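Local coordinates for SH3 domain-containing protein (Dictyostelium discoideum, PDB 4NQI) that drives membrane remodelling in osmoregulation, phagocytosis and cytokinesis, here seen as its N-terminal inverse BAR (I-BAR) domain, and probably binds phosphatidylinositol lipids, at residues T62-R65 / L66-H69; I203-S206 / A207-S211; T219-D222 / L223-Q227. All coordinates share one frame; numbering follows the deposited sequence.

Contact 1. Residues T62-R65 / L66-H69; sequences TLTR and LTIH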
loop_
_atom_site.group_PDB
_atom_site.type_symbol
_atom_site.label_atom_id
_atom_site.label_comp_id
_atom_site.label_asym_id
_atom_site.label_seq_id
_atom_site.Cartn_x
_atom_site.Cartn_y
_atom_site.Cartn_z
ATOM N N THR B 62 -16.252 9.795 -6.062
ATOM C CA THR B 62 -16.193 11.122 -6.673
ATOM C C THR B 62 -15.873 11.022 -8.161
ATOM O O THR B 62 -16.342 11.832 -8.960
ATOM C CB THR B 62 -15.162 12.047 -5.979
ATOM O OG1 THR B 62 -13.833 11.573 -6.227
ATOM C CG2 THR B 62 -15.410 12.099 -4.482
ATOM N N LEU B 63 -15.075 10.023 -8.526
ATOM C CA LEU B 63 -14.731 9.786 -9.925
ATOM C C LEU B 63 -15.932 9.239 -10.695
ATOM O O LEU B 63 -16.157 9.606 -11.850
ATOM C CB LEU B 63 -13.544 8.825 -10.033
ATOM C CG LEU B 63 -12.202 9.373 -9.542
ATOM C CD1 LEU B 63 -11.152 8.276 -9.466
ATOM C CD2 LEU B 63 -11.719 10.487 -10.453
ATOM N N THR B 64 -16.699 8.364 -10.047
ATOM C CA THR B 64 -17.926 7.825 -10.630
ATOM C C THR B 64 -18.927 8.945 -10.900
ATOM O O THR B 64 -19.607 8.945 -11.927
ATOM C CB THR B 64 -18.573 6.766 -9.707
ATOM O OG1 THR B 64 -17.689 5.649 -9.563
ATOM C CG2 THR B 64 -19.888 6.277 -10.286
ATOM N N ARG B 65 -19.002 9.906 -9.981
ATOM C CA ARG B 65 -19.948 11.012 -10.098
ATOM C C ARG B 65 -19.633 11.954 -11.264
ATOM O O ARG B 65 -20.484 12.747 -11.666
ATOM C CB ARG B 65 -20.035 11.793 -8.780
ATOM C CG ARG B 65 -20.683 11.015 -7.636
ATOM C CD ARG B 65 -20.895 11.897 -6.412
ATOM N NE ARG B 65 -21.725 13.055 -6.728
ATOM C CZ ARG B 65 -23.052 13.056 -6.681
ATOM N NH1 ARG B 65 -23.707 11.958 -6.325
ATOM N NH2 ARG B 65 -23.726 14.155 -6.990
ATOM N N LEU B 66 -18.419 11.865 -11.804
ATOM C CA LEU B 66 -18.059 12.624 -13.000
ATOM C C LEU B 66 -18.928 12.185 -14.176
ATOM O O LEU B 66 -19.250 12.982 -15.061
ATOM C CB LEU B 66 -16.583 12.419 -13.357
ATOM C CG LEU B 66 -15.496 12.913 -12.400
ATOM C CD1 LEU B 66 -14.107 12.604 -12.952
ATOM C CD2 LEU B 66 -15.633 14.401 -12.146
ATOM N N THR B 67 -19.312 10.911 -14.165
ATOM C CA THR B 67 -20.071 10.304 -15.257
ATOM C C THR B 67 -21.551 10.674 -15.236
ATOM O O THR B 67 -22.316 10.221 -16.090
ATOM C CB THR B 67 -19.957 8.771 -15.230
ATOM O OG1 THR B 67 -20.629 8.262 -14.070
ATOM C CG2 THR B 67 -18.499 8.347 -15.200
ATOM N N ILE B 68 -21.955 11.479 -14.258
ATOM C CA ILE B 68 -23.329 11.966 -14.201
ATOM C C ILE B 68 -23.597 12.893 -15.386
ATOM O O ILE B 68 -24.631 12.785 -16.047
ATOM C CB ILE B 68 -23.617 12.708 -12.875
ATOM C CG1 ILE B 68 -23.528 11.741 -11.690
ATOM C CG2 ILE B 68 -24.989 13.370 -12.912
ATOM C CD1 ILE B 68 -23.457 12.424 -10.334
ATOM N N HIS B 69 -22.648 13.787 -15.658
ATOM C CA HIS B 69 -22.807 14.793 -16.706
ATOM C C HIS B 69 -21.799 14.632 -17.844
ATOM O O HIS B 69 -21.893 15.320 -18.863
ATOM C CB HIS B 69 -22.694 16.200 -16.110
ATOM C CG HIS B 69 -23.858 16.591 -15.255
ATOM N ND1 HIS B 69 -23.766 16.733 -13.887
ATOM C CD2 HIS B 69 -25.142 16.876 -15.576
ATOM C CE1 HIS B 69 -24.942 17.088 -13.402
ATOM N NE2 HIS B 69 -25.795 17.182 -14.407
#
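Arg65 and Ile68 lie side by side and point the same way where helix 15-64 runs into the loop leading to helix 72-140. The arginine can be traced atom by atom against a single methyl. Its CB begins the contact 3.8 Å from Ile68 CD1, and CG stays within van der Waals range of that carbon. A bend at chi3 (58°) then turns the chain back over the isoleucine instead of letting it run straight out. NE therefore passes Ile68 CD1 at 4.0 Å, and the guanidinium carbon CZ comes to 3.7 Å from it, with the methyl over the centre of one face; NH1 and NH2 flank the same CD1. Ile68 CG1 is in turn packed against the arginine backbone, 3.2 Å from Arg65 O.

Three backbone bonds wind the chain here, each joining a residue to the third one before it: Leu66 N to Leu63 O, Thr67 N to Thr64 O, and Ile68 N to Arg65 O. Thr67 OG1, which a chi1 of 68° puts between backbone N and carbonyl carbon, also points at Thr64 O, though the modelled 2.5 Å is doubtfully short for a hydrogen bond. On the inner side, Leu63 CD2 meets Leu66 CD1 at 4.1 Å. This leucine pair packs on Leu81 and Phe78 of helix 72-140 and reaches Phe191 and Phe35 of the second subunit.

The chemistry is thus divided: leucines join the helical bundle and the dimer interface, while the exposed arginine lays its aliphatic stem and a flat guanidinium face against an isoleucine methyl, an apolar contact that rests on dispersion.

Contact 2. Residues I203-S206 / A207-S211; sequences IELS and ADTMS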
loop_
_atom_site.group_PDB
_atom_site.type_symbol
_atom_site.label_atom_id
_atom_site.label_comp_id
_atom_site.label_asym_id
_atom_site.label_seq_id
_atom_site.Cartn_x
_atom_site.Cartn_y
_atom_site.Cartn_z
ATOM N N ILE B 203 2.384 -8.543 -1.542
ATOM C CA ILE B 203 2.919 -8.864 -2.863
ATOM C C ILE B 203 1.785 -9.044 -3.879
ATOM O O ILE B 203 1.865 -8.560 -5.012
ATOM C CB ILE B 203 3.805 -10.133 -2.794
ATOM C CG1 ILE B 203 5.096 -9.825 -2.030
ATOM C CG2 ILE B 203 4.125 -10.665 -4.183
ATOM C CD1 ILE B 203 6.003 -11.027 -1.824
ATOM N N GLU B 204 0.725 -9.724 -3.454
ATOM C CA GLU B 204 -0.456 -9.935 -4.285
ATOM C C GLU B 204 -1.126 -8.614 -4.668
ATOM O O GLU B 204 -1.407 -8.371 -5.844
ATOM C CB GLU B 204 -1.446 -10.838 -3.547
ATOM C CG GLU B 204 -2.731 -11.133 -4.303
ATOM C CD GLU B 204 -3.630 -12.104 -3.558
ATOM O OE1 GLU B 204 -3.099 -13.012 -2.880
ATOM O OE2 GLU B 204 -4.868 -11.961 -3.647
ATOM N N LEU B 205 -1.378 -7.765 -3.673
ATOM C CA LEU B 205 -1.984 -6.456 -3.911
ATOM C C LEU B 205 -1.142 -5.620 -4.869
ATOM O O LEU B 205 -1.673 -4.996 -5.790
ATOM C CB LEU B 205 -2.171 -5.695 -2.597
ATOM C CG LEU B 205 -2.642 -4.246 -2.762
ATOM C CD1 LEU B 205 -4.088 -4.198 -3.227
ATOM C CD2 LEU B 205 -2.469 -3.448 -1.485
ATOM N N SER B 206 0.170 -5.611 -4.644
ATOM C CA SER B 206 1.096 -4.889 -5.509
ATOM C C SER B 206 0.998 -5.393 -6.948
ATOM O O SER B 206 1.025 -4.602 -7.892
ATOM C CB SER B 206 2.533 -5.036 -4.998
ATOM O OG SER B 206 2.669 -4.525 -3.685
ATOM N N ALA B 207 0.880 -6.710 -7.104
ATOM C CA ALA B 207 0.762 -7.325 -8.423
ATOM C C ALA B 207 -0.561 -6.961 -9.097
ATOM O O ALA B 207 -0.609 -6.736 -10.311
ATOM C CB ALA B 207 0.915 -8.835 -8.325
ATOM N N ASP B 208 -1.635 -6.913 -8.313
ATOM C CA ASP B 208 -2.935 -6.500 -8.836
ATOM C C ASP B 208 -2.921 -5.020 -9.221
ATOM O O ASP B 208 -3.558 -4.617 -10.196
ATOM C CB ASP B 208 -4.042 -6.763 -7.812
ATOM C CG ASP B 208 -4.246 -8.242 -7.532
ATOM O OD1 ASP B 208 -3.827 -9.079 -8.362
ATOM O OD2 ASP B 208 -4.838 -8.569 -6.481
ATOM N N THR B 209 -2.193 -4.219 -8.448
ATOM C CA THR B 209 -2.079 -2.786 -8.711
ATOM C C THR B 209 -1.377 -2.526 -10.041
ATOM O O THR B 209 -1.844 -1.712 -10.850
ATOM C CB THR B 209 -1.315 -2.069 -7.584
ATOM O OG1 THR B 209 -1.969 -2.312 -6.334
ATOM C CG2 THR B 209 -1.261 -0.571 -7.841
HETATM N N MSE B 210 -0.259 -3.218 -10.264
HETATM C CA MSE B 210 0.493 -3.077 -11.510
HETATM C C MSE B 210 -0.355 -3.490 -12.710
HETATM O O MSE B 210 -0.377 -2.803 -13.730
HETATM C CB MSE B 210 1.775 -3.912 -11.474
HETATM C CG MSE B 210 2.775 -3.490 -10.408
HETATM SE SE MSE B 210 4.368 -4.621 -10.371
HETATM C CE MSE B 210 5.119 -4.149 -12.101
ATOM N N SER B 211 -1.055 -4.613 -12.578
ATOM C CA SER B 211 -1.905 -5.124 -13.652
ATOM C C SER B 211 -3.039 -4.158 -13.999
ATOM O O SER B 211 -3.302 -3.901 -15.175
ATOM C CB SER B 211 -2.483 -6.486 -13.265
ATOM O OG SER B 211 -3.317 -6.997 -14.291
#
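Leu205 and Thr209 cross at an angle one helical turn apart on helix 152-224, with the leucine CG 4.1 Å from the threonine OG1. The hydroxyl is turned back along the helix, anti to its own carbonyl carbon (chi1 -57°), and donates to Leu205 O at 2.8 Å. That oxygen also receives the regular backbone bond from Thr209 N, so two donors of one residue grip it, the hydroxyl from above the carbonyl plane and the amide closer to it. Replacing Thr209 with a valine would probably leave Leu205 O with the amide alone, a methyl standing where the hydroxyl donates.

Glu204 and Asp208 run alongside each other on another flank, pointing the same way but with their carboxylate planes 68° apart. The glutamate CG lies 4.0 Å from Asp208 OD2, and the two acids approach to 4.4 Å between Glu204 OE2 and Asp208 OD2. Each has a distant basic neighbour, Lys201 and Arg91 respectively, in long, weak ion pairs. Ser206 has its hydroxyl turned back to Glu202 O, whereas its own carbonyl accepts from the N of Met210, a selenomethionine, whose CG passes 3.3 Å from Ser206 O.

Ser206 and Thr209 also face their counterparts in the second subunit, Ser206 on Thr209 and Thr209 on Ser206, so small hydroxyl residues line the helix where the I-BAR dimer closes, while Leu205 packs on Val95 of helix 72-140. Hydroxyls turned onto their own helix let polar residues enter the interface, and the neighbouring acids on the other flank would be expected to repel each other mildly and to favour the basic groups nearby.

Contact 3. Residues T219-D222 / L223-Q227; sequences THRD and LINSQ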
loop_
_atom_site.group_PDB
_atom_site.type_symbol
_atom_site.label_atom_id
_atom_site.label_comp_id
_atom_site.label_asym_id
_atom_site.label_seq_id
_atom_site.Cartn_x
_atom_site.Cartn_y
_atom_site.Cartn_z
ATOM N N THR B 219 -5.437 3.251 -21.459
ATOM C CA THR B 219 -6.699 3.889 -21.832
ATOM C C THR B 219 -6.584 5.416 -21.831
ATOM O O THR B 219 -7.016 6.079 -22.779
ATOM C CB THR B 219 -7.850 3.458 -20.899
ATOM O OG1 THR B 219 -8.127 2.064 -21.093
ATOM C CG2 THR B 219 -9.112 4.257 -21.190
ATOM N N HIS B 220 -6.000 5.968 -20.768
ATOM C CA HIS B 220 -5.846 7.416 -20.639
ATOM C C HIS B 220 -4.951 7.984 -21.736
ATOM O O HIS B 220 -5.248 9.042 -22.296
ATOM C CB HIS B 220 -5.274 7.791 -19.268
ATOM C CG HIS B 220 -6.115 7.337 -18.114
ATOM N ND1 HIS B 220 -5.675 7.395 -16.811
ATOM C CD2 HIS B 220 -7.363 6.816 -18.070
ATOM C CE1 HIS B 220 -6.617 6.925 -16.010
ATOM N NE2 HIS B 220 -7.650 6.568 -16.749
ATOM N N ARG B 221 -3.859 7.282 -22.031
ATOM C CA ARG B 221 -2.913 7.722 -23.053
ATOM C C ARG B 221 -3.592 7.879 -24.410
ATOM O O ARG B 221 -3.364 8.862 -25.115
ATOM C CB ARG B 221 -1.752 6.737 -23.176
ATOM C CG ARG B 221 -0.566 7.287 -23.952
ATOM C CD ARG B 221 0.360 6.184 -24.441
ATOM N NE ARG B 221 0.452 5.063 -23.509
ATOM C CZ ARG B 221 1.178 5.076 -22.395
ATOM N NH1 ARG B 221 1.865 6.161 -22.062
ATOM N NH2 ARG B 221 1.210 4.008 -21.609
ATOM N N ASP B 222 -4.425 6.906 -24.767
ATOM C CA ASP B 222 -5.183 6.969 -26.010
ATOM C C ASP B 222 -6.190 8.117 -25.958
ATOM O O ASP B 222 -6.423 8.797 -26.960
ATOM C CB ASP B 222 -5.899 5.641 -26.264
ATOM C CG ASP B 222 -6.535 5.573 -27.639
ATOM O OD1 ASP B 222 -5.786 5.575 -28.639
ATOM O OD2 ASP B 222 -7.781 5.510 -27.721
ATOM N N LEU B 223 -6.775 8.329 -24.781
ATOM C CA LEU B 223 -7.714 9.428 -24.564
ATOM C C LEU B 223 -7.022 10.787 -24.668
ATOM O O LEU B 223 -7.529 11.703 -25.320
ATOM C CB LEU B 223 -8.386 9.297 -23.194
ATOM C CG LEU B 223 -9.653 8.447 -23.092
ATOM C CD1 LEU B 223 -10.162 8.413 -21.659
ATOM C CD2 LEU B 223 -10.726 8.988 -24.015
ATOM N N ILE B 224 -5.869 10.908 -24.013
ATOM C CA ILE B 224 -5.085 12.142 -24.018
ATOM C C ILE B 224 -4.603 12.504 -25.429
ATOM O O ILE B 224 -4.693 13.662 -25.846
ATOM C CB ILE B 224 -3.885 12.034 -23.047
ATOM C CG1 ILE B 224 -4.375 12.026 -21.594
ATOM C CG2 ILE B 224 -2.902 13.174 -23.261
ATOM C CD1 ILE B 224 -3.339 11.530 -20.589
ATOM N N ASN B 225 -4.108 11.509 -26.161
ATOM C CA ASN B 225 -3.627 11.721 -27.526
ATOM C C ASN B 225 -4.737 12.073 -28.528
ATOM O O ASN B 225 -4.451 12.474 -29.657
ATOM C CB ASN B 225 -2.843 10.498 -28.025
ATOM C CG ASN B 225 -1.505 10.324 -27.321
ATOM O OD1 ASN B 225 -0.623 11.180 -27.415
ATOM N ND2 ASN B 225 -1.341 9.200 -26.632
ATOM N N SER B 226 -5.994 11.923 -28.112
ATOM C CA SER B 226 -7.138 12.175 -28.989
ATOM C C SER B 226 -7.955 13.399 -28.574
ATOM O O SER B 226 -9.110 13.541 -28.983
ATOM C CB SER B 226 -8.057 10.948 -29.037
ATOM O OG SER B 226 -7.467 9.881 -29.758
ATOM N N GLN B 227 -7.362 14.281 -27.774
ATOM C CA GLN B 227 -8.087 15.440 -27.254
ATOM C C GLN B 227 -8.455 16.474 -28.324
ATOM O O GLN B 227 -9.395 17.247 -28.142
ATOM C CB GLN B 227 -7.308 16.105 -26.110
ATOM C CG GLN B 227 -5.951 16.673 -26.509
ATOM C CD GLN B 227 -5.186 17.237 -25.326
ATOM O OE1 GLN B 227 -5.405 18.378 -24.916
ATOM N NE2 GLN B 227 -4.277 16.438 -24.774
#
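Asn225 folds back along Arg221 near the C-terminal end of helix 152-224, a long helix of the I-BAR bundle, where a type I beta turn runs from Ile224 to Gln227. The two side chains lie next to each other and point the same way, with the amide nitrogen ND2 3.4 Å from Arg221 CG and the amide and guanidinium planes 31° apart. The arginine CG stands anti to the backbone N (chi1 -165°), which carries its stem past the asparagine; the asparagine CG, set beside its own backbone N, brings ND2 to 2.6 Å from Arg221 O.

One step out, the backbone fixes these positions. Asn225 N donates to Arg221 O at 2.9 Å, Ile224 N makes a short bond of 2.6 Å to His220 O, and Leu223 N completes the series on Thr219 O. Ser226 extends the pattern with its side chain: OG donates to Asp222 O at 3.2 Å, nearly in line with the C=O, so the serine side chain supplies a donor to a main-chain carbonyl.

Farther out, the inner face is held by neighbours. Leu223, whose CD1 lies 4.3 Å from Thr219 CG2, packs on Phe74 of helix 72-140 and on Leu192 of the second subunit, and His220 ND1 is hydrogen-bonded to Asn196 OD1 of that subunit. The turn itself has a weak backbone bond from Gln227 N to Ile224 O, backed by the glutamine's own amide: NE2 reaches the same Ile224 O at 3.0 Å, with the oxygen close to the amide plane.

All three contacts are local, partly buried and touch the second subunit. Contact 2, within helix 152-224 and about 19 Å from the chain's centre to its own, is the most enclosed: of eight touching residues three are buried and one exposed, against two and three in contact 3. Contacts 1 and 3 lie farther out, at about 39 and 42 Å, on helices 15-64 and 152-224, both packed on helix 72-140. Four-residue backbone bonds run through contact 2 and most of contact 3; contact 1 has three-residue spacing. A hydroxyl returns to a main-chain carbonyl in contacts 2 and 3, while charge crowding belongs to contact 2 and arginine-stem packing to the ends.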